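Local coordinates for glycosyl hydrolase family 2, TIM barrel domain protein (PDB 6ED2) that probably hydrolyses beta-glucuronides, as a bacterial beta-glucuronidase of glycosyl hydrolase family 2 from the human gut, at residues A[313-325]-A[574-586]. Numbering follows the deposited sequence.
Sequences PVYLRGFGRHEDA and VQGELVWNFADFQ
Strands 316-320 and 574-580 run parallel, their axes 27° apart, laced from Leu316 N to Gln575 O through Gly320 N to Val579 O; just beyond, Phe582 N reaches Gly320 O at 2.9 Å. At the start of the ladder the Tyr315 ring lies with one face over Gly576 CA, and its hydroxyl donates a very short bond, OH to OE1 2.5 Å, to Glu577, whose carboxylate also pairs with Arg618. Phe319 and Val579 stand side by side on one face of the sheet, where Phe319 also packs on Met344 of helix 334-347. Phe582 turns an edge onto the face of Phe319, CD1 lying over the ring centre with the planes at 85°. Over the Phe582 ring sits Arg321, its NH1 3.3 Å from CD2 in a cation-pi contact, while NH2 bridges to Asp340. A cis peptide links Trp580 to Asn581. His322 lays CD2 over the face of the Phe585 ring, planes oblique at 48°, and meets Trp580 CZ2 obliquely. Farther on, Asp324 OD1 accepts Gln586 N at 3.0 Å from above the carboxylate plane; Arg604 holds OD2. The pairing joins the first and last strands of the TIM barrel, closing it, and the loops continue from the strands' C-terminal ends, where such barrels carry their active sites.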
loop_
_atom_site.group_PDB
_atom_site.type_symbol
_atom_site.label_atom_id
_atom_site.label_comp_id
_atom_site.label_asym_id
_atom_site.label_seq_id
_atom_site.Cartn_x
_atom_site.Cartn_y
_atom_site.Cartn_z
ATOM N N PRO A 313 9.220 -10.421 -41.534
ATOM C CA PRO A 313 8.286 -10.854 -40.486
ATOM C C PRO A 313 8.494 -10.100 -39.183
ATOM O O PRO A 313 9.618 -9.749 -38.818
ATOM C CB PRO A 313 8.597 -12.348 -40.326
ATOM C CG PRO A 313 10.018 -12.489 -40.801
ATOM C CD PRO A 313 10.214 -11.458 -41.876
ATOM N N VAL A 314 7.387 -9.843 -38.483
ATOM C CA VAL A 314 7.405 -9.177 -37.184
ATOM C C VAL A 314 6.619 -10.024 -36.200
ATOM O O VAL A 314 5.464 -10.379 -36.467
ATOM C CB VAL A 314 6.801 -7.758 -37.232
ATOM C CG1 VAL A 314 6.800 -7.161 -35.829
ATOM C CG2 VAL A 314 7.586 -6.873 -38.166
ATOM N N TYR A 315 7.232 -10.330 -35.061
ATOM C CA TYR A 315 6.532 -10.972 -33.957
ATOM C C TYR A 315 5.934 -9.872 -33.085
ATOM O O TYR A 315 6.668 -9.061 -32.511
ATOM C CB TYR A 315 7.477 -11.876 -33.158
ATOM C CG TYR A 315 6.781 -12.582 -32.025
ATOM C CD1 TYR A 315 6.146 -13.814 -32.223
ATOM C CD2 TYR A 315 6.713 -12.005 -30.758
ATOM C CE1 TYR A 315 5.469 -14.458 -31.172
ATOM C CE2 TYR A 315 6.048 -12.637 -29.710
ATOM C CZ TYR A 315 5.430 -13.859 -29.921
ATOM O OH TYR A 315 4.777 -14.473 -28.870
ATOM N N LEU A 316 4.605 -9.828 -33.011
ATOM C CA LEU A 316 3.922 -8.741 -32.326
ATOM C C LEU A 316 4.044 -8.927 -30.817
ATOM O O LEU A 316 3.848 -10.033 -30.298
ATOM C CB LEU A 316 2.446 -8.693 -32.738
ATOM C CG LEU A 316 2.061 -8.751 -34.235
ATOM C CD1 LEU A 316 0.535 -8.669 -34.448
ATOM C CD2 LEU A 316 2.750 -7.663 -35.054
ATOM N N ARG A 317 4.380 -7.847 -30.114
ATOM C CA ARG A 317 4.447 -7.844 -28.655
ATOM C C ARG A 317 3.957 -6.490 -28.165
ATOM O O ARG A 317 4.333 -5.448 -28.719
ATOM C CB ARG A 317 5.873 -8.120 -28.135
ATOM C CG ARG A 317 6.877 -7.003 -28.424
ATOM C CD ARG A 317 8.278 -7.548 -28.621
ATOM N NE ARG A 317 8.386 -8.240 -29.899
ATOM C CZ ARG A 317 9.509 -8.772 -30.375
ATOM N NH1 ARG A 317 10.638 -8.688 -29.679
ATOM N NH2 ARG A 317 9.502 -9.386 -31.556
ATOM N N GLY A 318 3.110 -6.509 -27.142
ATOM C CA GLY A 318 2.546 -5.276 -26.641
ATOM C C GLY A 318 1.306 -5.488 -25.811
ATOM O O GLY A 318 1.255 -6.413 -24.995
ATOM N N PHE A 319 0.283 -4.664 -26.028
ATOM C CA PHE A 319 -0.774 -4.546 -25.039
ATOM C C PHE A 319 -2.142 -4.465 -25.687
ATOM O O PHE A 319 -2.301 -3.957 -26.800
ATOM C CB PHE A 319 -0.598 -3.286 -24.166
ATOM C CG PHE A 319 0.741 -3.180 -23.521
ATOM C CD1 PHE A 319 0.992 -3.821 -22.307
ATOM C CD2 PHE A 319 1.753 -2.433 -24.119
ATOM C CE1 PHE A 319 2.232 -3.723 -21.698
ATOM C CE2 PHE A 319 3.018 -2.334 -23.529
ATOM C CZ PHE A 319 3.261 -2.979 -22.323
ATOM N N GLY A 320 -3.140 -4.940 -24.947
ATOM C CA GLY A 320 -4.439 -4.313 -25.001
ATOM C C GLY A 320 -4.422 -3.098 -24.078
ATOM O O GLY A 320 -3.915 -3.149 -22.958
ATOM N N ARG A 321 -4.971 -1.995 -24.570
ATOM C CA ARG A 321 -4.970 -0.734 -23.865
ATOM C C ARG A 321 -6.388 -0.343 -23.457
ATOM O O ARG A 321 -7.357 -1.103 -23.616
ATOM C CB ARG A 321 -4.323 0.334 -24.747
ATOM C CG ARG A 321 -2.809 0.172 -24.905
ATOM C CD ARG A 321 -2.216 1.352 -25.676
ATOM N NE ARG A 321 -2.577 2.588 -24.988
ATOM C CZ ARG A 321 -1.843 3.149 -24.038
ATOM N NH1 ARG A 321 -0.680 2.604 -23.698
ATOM N NH2 ARG A 321 -2.277 4.239 -23.424
ATOM N N HIS A 322 -6.498 0.860 -22.910
ATOM C CA HIS A 322 -7.762 1.536 -22.705
ATOM C C HIS A 322 -7.488 3.027 -22.795
ATOM O O HIS A 322 -6.368 3.485 -22.542
ATOM C CB HIS A 322 -8.406 1.193 -21.348
ATOM C CG HIS A 322 -9.531 0.194 -21.434
ATOM N ND1 HIS A 322 -10.668 0.404 -22.192
ATOM C CD2 HIS A 322 -9.688 -1.025 -20.852
ATOM C CE1 HIS A 322 -11.468 -0.643 -22.082
ATOM N NE2 HIS A 322 -10.897 -1.523 -21.274
ATOM N N GLU A 323 -8.504 3.782 -23.184
ATOM C CA GLU A 323 -8.462 5.228 -22.992
ATOM C C GLU A 323 -9.008 5.454 -21.586
ATOM O O GLU A 323 -10.218 5.517 -21.361
ATOM C CB GLU A 323 -9.257 5.959 -24.065
ATOM C CG GLU A 323 -8.557 6.020 -25.410
ATOM C CD GLU A 323 -9.355 6.838 -26.421
ATOM O OE1 GLU A 323 -10.543 6.496 -26.665
ATOM O OE2 GLU A 323 -8.807 7.832 -26.951
ATOM N N ASP A 324 -8.096 5.517 -20.619
ATOM C CA ASP A 324 -8.479 5.509 -19.216
ATOM C C ASP A 324 -7.344 6.131 -18.416
ATOM O O ASP A 324 -6.176 5.800 -18.647
ATOM C CB ASP A 324 -8.761 4.064 -18.751
ATOM C CG ASP A 324 -8.906 3.944 -17.238
ATOM O OD1 ASP A 324 -10.053 3.805 -16.763
ATOM O OD2 ASP A 324 -7.870 3.965 -16.524
ATOM N N ALA A 325 -7.685 7.027 -17.491
ATOM C CA ALA A 325 -6.706 7.612 -16.580
ATOM C C ALA A 325 -7.460 8.165 -15.379
ATOM O O ALA A 325 -8.689 8.276 -15.395
ATOM C CB ALA A 325 -5.863 8.704 -17.264
ATOM N N VAL A 574 2.006 -19.295 -33.190
ATOM C CA VAL A 574 1.758 -18.147 -32.316
ATOM C C VAL A 574 2.706 -17.040 -32.747
ATOM O O VAL A 574 3.926 -17.164 -32.614
ATOM C CB VAL A 574 1.942 -18.491 -30.834
ATOM C CG1 VAL A 574 1.805 -17.222 -29.996
ATOM C CG2 VAL A 574 0.907 -19.529 -30.391
ATOM N N GLN A 575 2.148 -15.958 -33.286
ATOM C CA GLN A 575 2.971 -14.912 -33.879
ATOM C C GLN A 575 2.810 -13.569 -33.184
ATOM O O GLN A 575 3.276 -12.549 -33.706
ATOM C CB GLN A 575 2.652 -14.785 -35.370
ATOM C CG GLN A 575 3.113 -15.986 -36.172
ATOM C CD GLN A 575 4.624 -16.078 -36.234
ATOM O OE1 GLN A 575 5.293 -15.082 -36.491
ATOM N NE2 GLN A 575 5.171 -17.277 -36.003
ATOM N N GLY A 576 2.182 -13.539 -32.019
ATOM C CA GLY A 576 2.047 -12.290 -31.310
ATOM C C GLY A 576 1.499 -12.481 -29.916
ATOM O O GLY A 576 0.692 -13.389 -29.684
ATOM N N GLU A 577 1.938 -11.634 -28.980
ATOM C CA GLU A 577 1.434 -11.638 -27.608
ATOM C C GLU A 577 1.105 -10.205 -27.223
ATOM O O GLU A 577 1.993 -9.350 -27.162
ATOM C CB GLU A 577 2.448 -12.251 -26.635
ATOM C CG GLU A 577 3.859 -11.683 -26.772
ATOM C CD GLU A 577 4.904 -12.546 -26.083
ATOM O OE1 GLU A 577 5.195 -13.667 -26.580
ATOM O OE2 GLU A 577 5.432 -12.101 -25.040
ATOM N N LEU A 578 -0.165 -9.936 -26.988
ATOM C CA LEU A 578 -0.596 -8.641 -26.490
ATOM C C LEU A 578 -1.258 -8.941 -25.160
ATOM O O LEU A 578 -2.287 -9.629 -25.115
ATOM C CB LEU A 578 -1.544 -7.932 -27.458
ATOM C CG LEU A 578 -1.060 -7.768 -28.898
ATOM C CD1 LEU A 578 -2.093 -6.986 -29.691
ATOM C CD2 LEU A 578 0.291 -7.102 -29.008
ATOM N N VAL A 579 -0.638 -8.472 -24.078
ATOM C CA VAL A 579 -1.063 -8.857 -22.739
ATOM C C VAL A 579 -2.149 -7.896 -22.288
ATOM O O VAL A 579 -2.212 -6.745 -22.732
ATOM C CB VAL A 579 0.146 -8.891 -21.772
ATOM C CG1 VAL A 579 0.676 -7.479 -21.491
ATOM C CG2 VAL A 579 -0.199 -9.618 -20.470
ATOM N N TRP A 580 -3.042 -8.380 -21.426
ATOM C CA TRP A 580 -4.044 -7.539 -20.780
ATOM C C TRP A 580 -3.551 -7.169 -19.384
ATOM O O TRP A 580 -3.322 -8.055 -18.562
ATOM C CB TRP A 580 -5.361 -8.289 -20.677
ATOM C CG TRP A 580 -6.557 -7.438 -20.426
ATOM C CD1 TRP A 580 -7.335 -7.429 -19.306
ATOM C CD2 TRP A 580 -7.143 -6.509 -21.336
ATOM N NE1 TRP A 580 -8.372 -6.546 -19.464
ATOM C CE2 TRP A 580 -8.271 -5.961 -20.701
ATOM C CE3 TRP A 580 -6.813 -6.077 -22.626
ATOM C CZ2 TRP A 580 -9.079 -5.001 -21.311
ATOM C CZ3 TRP A 580 -7.605 -5.122 -23.225
ATOM C CH2 TRP A 580 -8.732 -4.596 -22.568
ATOM N N ASN A 581 -3.394 -5.882 -19.095
ATOM C CA ASN A 581 -3.647 -4.718 -19.937
ATOM C C ASN A 581 -2.426 -3.803 -19.713
ATOM O O ASN A 581 -1.685 -4.010 -18.744
ATOM C CB ASN A 581 -4.954 -4.049 -19.496
ATOM C CG ASN A 581 -5.316 -2.777 -20.290
ATOM O OD1 ASN A 581 -4.741 -1.701 -20.086
ATOM N ND2 ASN A 581 -6.351 -2.887 -21.124
ATOM N N PHE A 582 -2.211 -2.806 -20.577
ATOM C CA PHE A 582 -1.127 -1.847 -20.354
ATOM C C PHE A 582 -1.151 -1.274 -18.930
ATOM O O PHE A 582 -0.116 -1.194 -18.263
ATOM C CB PHE A 582 -1.215 -0.720 -21.393
ATOM C CG PHE A 582 -0.244 0.422 -21.147
ATOM C CD1 PHE A 582 1.092 0.296 -21.494
ATOM C CD2 PHE A 582 -0.674 1.606 -20.580
ATOM C CE1 PHE A 582 1.985 1.319 -21.266
ATOM C CE2 PHE A 582 0.213 2.658 -20.357
ATOM C CZ PHE A 582 1.544 2.513 -20.702
ATOM N N ALA A 583 -2.322 -0.878 -18.436
ATOM C CA ALA A 583 -2.378 -0.224 -17.135
ATOM C C ALA A 583 -3.692 -0.550 -16.436
ATOM O O ALA A 583 -4.708 -0.800 -17.086
ATOM C CB ALA A 583 -2.203 1.302 -17.287
ATOM N N ASP A 584 -3.662 -0.541 -15.099
ATOM C CA ASP A 584 -4.888 -0.649 -14.318
ATOM C C ASP A 584 -5.901 0.380 -14.806
ATOM O O ASP A 584 -5.542 1.521 -15.111
ATOM C CB ASP A 584 -4.620 -0.423 -12.819
ATOM C CG ASP A 584 -3.566 -1.391 -12.225
ATOM O OD1 ASP A 584 -3.405 -2.539 -12.713
ATOM O OD2 ASP A 584 -2.908 -0.982 -11.235
ATOM N N PHE A 585 -7.169 -0.029 -14.888
ATOM C CA PHE A 585 -8.205 0.819 -15.460
ATOM C C PHE A 585 -9.500 0.568 -14.714
ATOM O O PHE A 585 -9.643 -0.429 -13.996
ATOM C CB PHE A 585 -8.385 0.570 -16.974
ATOM C CG PHE A 585 -8.834 -0.843 -17.326
ATOM C CD1 PHE A 585 -10.182 -1.152 -17.435
ATOM C CD2 PHE A 585 -7.905 -1.848 -17.560
ATOM C CE1 PHE A 585 -10.596 -2.445 -17.753
ATOM C CE2 PHE A 585 -8.312 -3.149 -17.888
ATOM C CZ PHE A 585 -9.661 -3.445 -17.991
ATOM N N GLN A 586 -10.456 1.476 -14.913
ATOM C CA GLN A 586 -11.699 1.466 -14.155
ATOM C C GLN A 586 -12.742 0.549 -14.794
ATOM O O GLN A 586 -12.944 0.560 -16.015
ATOM C CB GLN A 586 -12.278 2.875 -14.037
ATOM C CG GLN A 586 -13.273 2.993 -12.903
ATOM C CD GLN A 586 -12.608 2.683 -11.580
ATOM O OE1 GLN A 586 -11.535 3.212 -11.287
ATOM N NE2 GLN A 586 -13.207 1.788 -10.795
HETATM O O HOH W 1 4.649 -12.739 -37.892
HETATM O O HOH W 2 -5.416 3.041 -17.204
HETATM O O HOH W 3 -11.974 2.207 -17.956
#